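PDB 4KZK: L-arabinose ABC transporter, periplasmic L-arabinose-binding protein from Burkholderia thailandensis, which probably captures L-arabinose in the periplasm for uptake by an ABC transporter, and also binds beta-D-galactose. Local coordinates for residues Asp240-Glu251 against Glu274-Phe283. Numbering follows the deposited sequence. Where two conformers were deposited one is given.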
ATOM      1  N   ASP A 240       0.537  -3.553   5.033  1.00  7.03           N
ATOM      2  CA  ASP A 240       1.152  -4.253   6.162  1.00  7.09           C
ATOM      3  C   ASP A 240       1.294  -3.358   7.390  1.00  7.39           C
ATOM      4  O   ASP A 240       1.077  -3.806   8.533  1.00  7.57           O
ATOM      5  CB  ASP A 240       2.542  -4.814   5.793  1.00  7.07           C
ATOM      6  CG  ASP A 240       2.494  -5.908   4.753  1.00  7.18           C
ATOM      7  OD1 ASP A 240       1.481  -6.602   4.670  1.00  7.07           O
ATOM      8  OD2 ASP A 240       3.495  -6.094   4.017  1.00  7.25           O
ATOM      9  N   ASP A 241       1.692  -2.114   7.172  1.00  7.95           N
ATOM     10  CA  ASP A 241       1.968  -1.204   8.269  1.00  8.77           C
ATOM     11  C   ASP A 241       0.751  -0.956   9.144  1.00  8.50           C
ATOM     12  O   ASP A 241       0.828  -1.044  10.364  1.00  8.76           O
ATOM     13  CB  ASP A 241       2.480   0.118   7.708  1.00 10.11           C
ATOM     14  CG  ASP A 241       3.709  -0.055   6.823  1.00 11.42           C
ATOM     15  OD1 ASP A 241       3.770  -1.049   6.102  1.00 13.34           O
ATOM     16  OD2 ASP A 241       4.538   0.871   6.781  1.00 14.32           O
ATOM     17  N   THR A 242      -0.379  -0.676   8.510  1.00  8.16           N
ATOM     18  CA  THR A 242      -1.623  -0.453   9.224  1.00  8.27           C
ATOM     19  C   THR A 242      -2.074  -1.755   9.875  1.00  8.21           C
ATOM     20  O   THR A 242      -2.384  -1.772  11.043  1.00  8.71           O
ATOM     21  CB  THR A 242      -2.701   0.167   8.309  1.00  8.32           C
ATOM     22  OG1 THR A 242      -2.842  -0.577   7.092  1.00  8.08           O
ATOM     23  CG2 THR A 242      -2.292   1.553   7.970  1.00  8.58           C
ATOM     24  N   THR A 243      -2.045  -2.852   9.137  1.00  8.07           N
ATOM     25  CA  THR A 243      -2.435  -4.150   9.667  1.00  7.94           C
ATOM     26  C   THR A 243      -1.695  -4.501  10.932  1.00  8.18           C
ATOM     27  O   THR A 243      -2.294  -4.960  11.917  1.00  8.12           O
ATOM     28  CB  THR A 243      -2.300  -5.250   8.581  1.00  8.10           C
ATOM     29  OG1 THR A 243      -3.115  -4.883   7.454  1.00  8.39           O
ATOM     30  CG2 THR A 243      -2.754  -6.596   9.099  1.00  8.24           C
ATOM     31  N   VAL A 244      -0.376  -4.279  10.933  1.00  8.12           N
ATOM     32  CA  VAL A 244       0.466  -4.606  12.101  0.70  8.78           C
ATOM     33  C   VAL A 244       0.075  -3.739  13.294  1.00  8.96           C
ATOM     34  O   VAL A 244       0.185  -4.154  14.450  1.00  9.24           O
ATOM     35  CB  VAL A 244       1.968  -4.404  11.798  0.70  9.22           C
ATOM     36  CG1 VAL A 244       2.786  -4.180  13.081  0.70  9.90           C
ATOM     37  CG2 VAL A 244       2.482  -5.578  11.012  0.70  9.36           C
ATOM     38  N   GLY A 245      -0.350  -2.512  13.030  1.00  9.05           N
ATOM     39  CA  GLY A 245      -0.841  -1.679  14.124  1.00  9.69           C
ATOM     40  C   GLY A 245      -1.974  -2.320  14.905  1.00 10.07           C
ATOM     41  O   GLY A 245      -1.997  -2.276  16.150  1.00 10.94           O
ATOM     42  N   ALA A 246      -2.912  -2.945  14.193  1.00  9.87           N
ATOM     43  CA  ALA A 246      -4.016  -3.655  14.833  1.00 10.46           C
ATOM     44  C   ALA A 246      -3.530  -4.900  15.587  1.00 10.78           C
ATOM     45  O   ALA A 246      -4.050  -5.254  16.659  1.00 11.61           O
ATOM     46  CB  ALA A 246      -5.093  -4.024  13.811  1.00 10.47           C
ATOM     47  N   VAL A 247      -2.541  -5.587  15.028  1.00 10.14           N
ATOM     48  CA  VAL A 247      -1.995  -6.773  15.671  1.00 10.36           C
ATOM     49  C   VAL A 247      -1.332  -6.363  17.004  1.00 10.83           C
ATOM     50  O   VAL A 247      -1.553  -6.993  18.048  1.00 11.63           O
ATOM     51  CB  VAL A 247      -1.024  -7.540  14.743  1.00 10.00           C
ATOM     52  CG1 VAL A 247      -0.289  -8.674  15.472  1.00 10.46           C
ATOM     53  CG2 VAL A 247      -1.777  -8.100  13.529  1.00  9.52           C
ATOM     54  N   ARG A 248      -0.539  -5.292  16.985  1.00 10.79           N
ATOM     55  CA  ARG A 248       0.071  -4.795  18.214  1.00 11.36           C
ATOM     56  C   ARG A 248      -0.977  -4.355  19.232  1.00 12.00           C
ATOM     57  O   ARG A 248      -0.832  -4.618  20.426  1.00 12.60           O
ATOM     58  CB  ARG A 248       1.006  -3.613  17.941  1.00 11.11           C
ATOM     59  CG  ARG A 248       2.280  -3.975  17.197  1.00 10.66           C
ATOM     60  CD  ARG A 248       3.222  -4.854  18.014  1.00 11.16           C
ATOM     61  NE  ARG A 248       3.073  -6.265  17.682  1.00 11.00           N
ATOM     62  CZ  ARG A 248       3.539  -6.819  16.561  1.00 10.39           C
ATOM     63  NH1 ARG A 248       3.320  -8.095  16.309  1.00 10.39           N
ATOM     64  NH2 ARG A 248       4.201  -6.105  15.661  1.00 10.11           N
ATOM     65  N   ALA A 249      -2.012  -3.662  18.772  1.00 12.11           N
ATOM     66  CA  ALA A 249      -3.064  -3.227  19.689  1.00 13.21           C
ATOM     67  C   ALA A 249      -3.735  -4.439  20.335  1.00 13.80           C
ATOM     68  O   ALA A 249      -3.897  -4.489  21.566  1.00 15.12           O
ATOM     69  CB  ALA A 249      -4.066  -2.358  18.962  1.00 13.00           C
ATOM     70  N   GLY A 250      -4.045  -5.458  19.530  1.00 13.62           N
ATOM     71  CA  GLY A 250      -4.665  -6.670  20.056  1.00 14.15           C
ATOM     72  C   GLY A 250      -3.801  -7.316  21.114  1.00 15.09           C
ATOM     73  O   GLY A 250      -4.283  -7.741  22.157  1.00 15.93           O
ATOM     74  N   GLU A 251      -2.506  -7.415  20.847  1.00 14.94           N
ATOM     75  CA  GLU A 251      -1.599  -8.032  21.800  1.00 16.01           C
ATOM     76  C   GLU A 251      -1.660  -7.343  23.165  1.00 17.47           C
ATOM     77  O   GLU A 251      -1.663  -8.010  24.226  1.00 18.81           O
ATOM     78  CB  GLU A 251      -0.172  -8.035  21.258  1.00 15.37           C
ATOM     79  CG  GLU A 251       0.026  -8.987  20.081  1.00 14.58           C
ATOM     80  CD  GLU A 251       1.323  -8.734  19.341  1.00 14.22           C
ATOM     81  OE1 GLU A 251       2.061  -7.804  19.729  1.00 14.70           O
ATOM     82  OE2 GLU A 251       1.605  -9.466  18.381  1.00 13.23           O
ATOM     83  N   GLU A 274       7.359  -9.719  10.836  1.00 10.32           N
ATOM     84  CA  GLU A 274       6.418 -10.583  11.574  1.00 10.29           C
ATOM     85  C   GLU A 274       6.682 -12.048  11.321  1.00 10.72           C
ATOM     86  O   GLU A 274       6.619 -12.843  12.255  1.00 11.37           O
ATOM     87  CB  GLU A 274       4.971 -10.298  11.213  1.00  9.76           C
ATOM     88  CG  GLU A 274       4.542  -8.875  11.554  1.00  9.66           C
ATOM     89  CD  GLU A 274       4.599  -8.574  13.037  1.00 10.28           C
ATOM     90  OE1 GLU A 274       4.090  -9.356  13.843  1.00 10.92           O
ATOM     91  OE2 GLU A 274       5.183  -7.543  13.417  1.00 10.79           O
ATOM     92  N   PHE A 275       6.995 -12.423  10.084  1.00 10.81           N
ATOM     93  CA  PHE A 275       7.221 -13.830   9.741  1.00 11.25           C
ATOM     94  C   PHE A 275       8.504 -14.409  10.378  1.00 12.51           C
ATOM     95  O   PHE A 275       8.583 -15.621  10.631  1.00 13.27           O
ATOM     96  CB  PHE A 275       7.335 -14.005   8.220  1.00 11.04           C
ATOM     97  CG  PHE A 275       6.087 -13.674   7.434  1.00 10.35           C
ATOM     98  CD1 PHE A 275       4.819 -13.679   8.007  1.00 10.22           C
ATOM     99  CD2 PHE A 275       6.186 -13.366   6.082  1.00 10.14           C
ATOM    100  CE1 PHE A 275       3.687 -13.388   7.248  1.00  9.74           C
ATOM    101  CE2 PHE A 275       5.064 -13.086   5.331  1.00  9.94           C
ATOM    102  CZ  PHE A 275       3.802 -13.091   5.907  1.00  9.70           C
ATOM    103  N   ALA A 276       9.475 -13.548  10.652  1.00 13.38           N
ATOM    104  CA  ALA A 276      10.747 -13.987  11.206  1.00 15.26           C
ATOM    105  C   ALA A 276      10.703 -14.135  12.728  1.00 16.83           C
ATOM    106  O   ALA A 276      11.633 -14.685  13.311  1.00 19.17           O
ATOM    107  CB  ALA A 276      11.836 -13.028  10.804  1.00 15.26           C
ATOM    108  N   LYS A 277       9.642 -13.668  13.388  1.00 17.50           N
ATOM    109  CA  LYS A 277       9.637 -13.721  14.858  1.00 19.13           C
ATOM    110  C   LYS A 277       9.635 -15.157  15.364  1.00 20.79           C
ATOM    111  O   LYS A 277       8.972 -16.008  14.778  1.00 20.04           O
ATOM    112  CB  LYS A 277       8.490 -12.935  15.427  1.00 19.17           C
ATOM    113  CG  LYS A 277       8.763 -11.464  15.262  1.00 19.28           C
ATOM    114  CD  LYS A 277       7.672 -10.595  15.799  1.00 19.50           C
ATOM    115  CE  LYS A 277       8.057  -9.143  15.589  1.00 19.69           C
ATOM    116  NZ  LYS A 277       6.873  -8.291  15.732  1.00 19.43           N
ATOM    117  N   PRO A 278      10.416 -15.437  16.428  1.00 22.89           N
ATOM    118  CA  PRO A 278      10.510 -16.803  16.913  1.00 24.02           C
ATOM    119  C   PRO A 278       9.172 -17.382  17.349  1.00 23.91           C
ATOM    120  O   PRO A 278       8.960 -18.586  17.185  1.00 25.65           O
ATOM    121  CB  PRO A 278      11.482 -16.701  18.097  1.00 25.05           C
ATOM    122  CG  PRO A 278      12.279 -15.483  17.834  1.00 25.25           C
ATOM    123  CD  PRO A 278      11.400 -14.546  17.073  1.00 23.99           C
ATOM    124  N   LYS A 279       8.297 -16.540  17.903  1.00 22.75           N
ATOM    125  CA  LYS A 279       6.929 -16.923  18.213  1.00 22.12           C
ATOM    126  C   LYS A 279       6.039 -16.231  17.194  1.00 20.72           C
ATOM    127  O   LYS A 279       6.070 -15.007  17.099  1.00 20.21           O
ATOM    128  CB  LYS A 279       6.520 -16.467  19.622  1.00 22.98           C
ATOM    129  N   PRO A 280       5.256 -17.009  16.423  1.00 19.90           N
ATOM    130  CA  PRO A 280       4.364 -16.363  15.470  1.00 18.35           C
ATOM    131  C   PRO A 280       3.384 -15.400  16.145  1.00 16.66           C
ATOM    132  O   PRO A 280       2.984 -15.596  17.285  1.00 17.52           O
ATOM    133  CB  PRO A 280       3.627 -17.539  14.806  1.00 19.03           C
ATOM    134  CG  PRO A 280       4.523 -18.714  15.003  1.00 20.42           C
ATOM    135  CD  PRO A 280       5.269 -18.477  16.276  1.00 20.87           C
ATOM    136  N   THR A 281       3.058 -14.330  15.434  1.00 14.39           N
ATOM    137  CA  THR A 281       2.109 -13.319  15.868  1.00 13.36           C
ATOM    138  C   THR A 281       0.831 -13.466  15.058  1.00 12.33           C
ATOM    139  O   THR A 281       0.774 -14.242  14.078  1.00 12.75           O
ATOM    140  CB  THR A 281       2.677 -11.913  15.589  1.00 12.88           C
ATOM    141  OG1 THR A 281       2.786 -11.735  14.167  1.00 12.55           O
ATOM    142  CG2 THR A 281       4.057 -11.754  16.209  1.00 13.55           C
ATOM    143  N   GLY A 282      -0.164 -12.677  15.430  1.00 11.51           N
ATOM    144  CA  GLY A 282      -1.440 -12.607  14.736  1.00 10.77           C
ATOM    145  C   GLY A 282      -1.383 -12.077  13.319  1.00  9.94           C
ATOM    146  O   GLY A 282      -2.381 -12.148  12.612  1.00  9.77           O
ATOM    147  N   PHE A 283      -0.228 -11.544  12.899  1.00  9.57           N
ATOM    148  CA  PHE A 283      -0.000 -11.212  11.503  1.00  9.06           C
ATOM    149  C   PHE A 283       0.291 -12.527  10.763  1.00  9.16           C
ATOM    150  O   PHE A 283       1.411 -13.059  10.822  1.00  9.50           O
ATOM    151  CB  PHE A 283       1.151 -10.241  11.384  1.00  8.92           C
ATOM    152  CG  PHE A 283       1.291  -9.641  10.019  1.00  8.60           C
ATOM    153  CD1 PHE A 283       1.933 -10.324   9.010  1.00  8.76           C
ATOM    154  CD2 PHE A 283       0.747  -8.392   9.743  1.00  8.40           C
ATOM    155  CE1 PHE A 283       2.065  -9.768   7.759  1.00  8.44           C
ATOM    156  CE2 PHE A 283       0.876  -7.830   8.484  1.00  8.15           C
ATOM    157  CZ  PHE A 283       1.521  -8.531   7.487  1.00  8.38           C
TER
HETATM  158  O   HOH W   1      -0.117 -11.381  17.925  1.00 14.07           O
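R248 meets E274 end-on: R248 NH1 gives a nearly straight hydrogen bond to E274 OE1 at 2.9 Å, and R248 NH2 another to E274 OE2 at 2.8 Å. Both nitrogens come on the syn sides but tilted out of the carboxylate plane, which fits the 28° between guanidinium and carboxylate planes. Bends at chi2 (-67°) and chi3 turn the guanidinium so that its other side grips E251, R248 NE reaching E251 OE1 at 2.8 Å and R248 NH1 reaching E251 OE2. T281 OG1 donates to the anti lone pair of E274 OE1, while K277 NZ bonds E274 OE2 at 3.0 Å, from the face opposite R248. A water links E251 OE2 to G282 N.

Beside this network, F283 packs its ring against V244, F283 CD2 to V244 CG2 3.5 Å. D240 OD1 lies at the ring edge, 3.4 Å from F283 CZ; it bonds S286, and OD2 accepts from G267 N, which follows galactose-binding N266 in sequence.

Helix 240-252 is thus joined to the end of helix 269-276 and the loop entering strand 283-288. Four bonds near the guanidinium plane fix its rotation. R248 lies between two carboxylates and K277 adds positive charge at E274, consistent with all four being ionised.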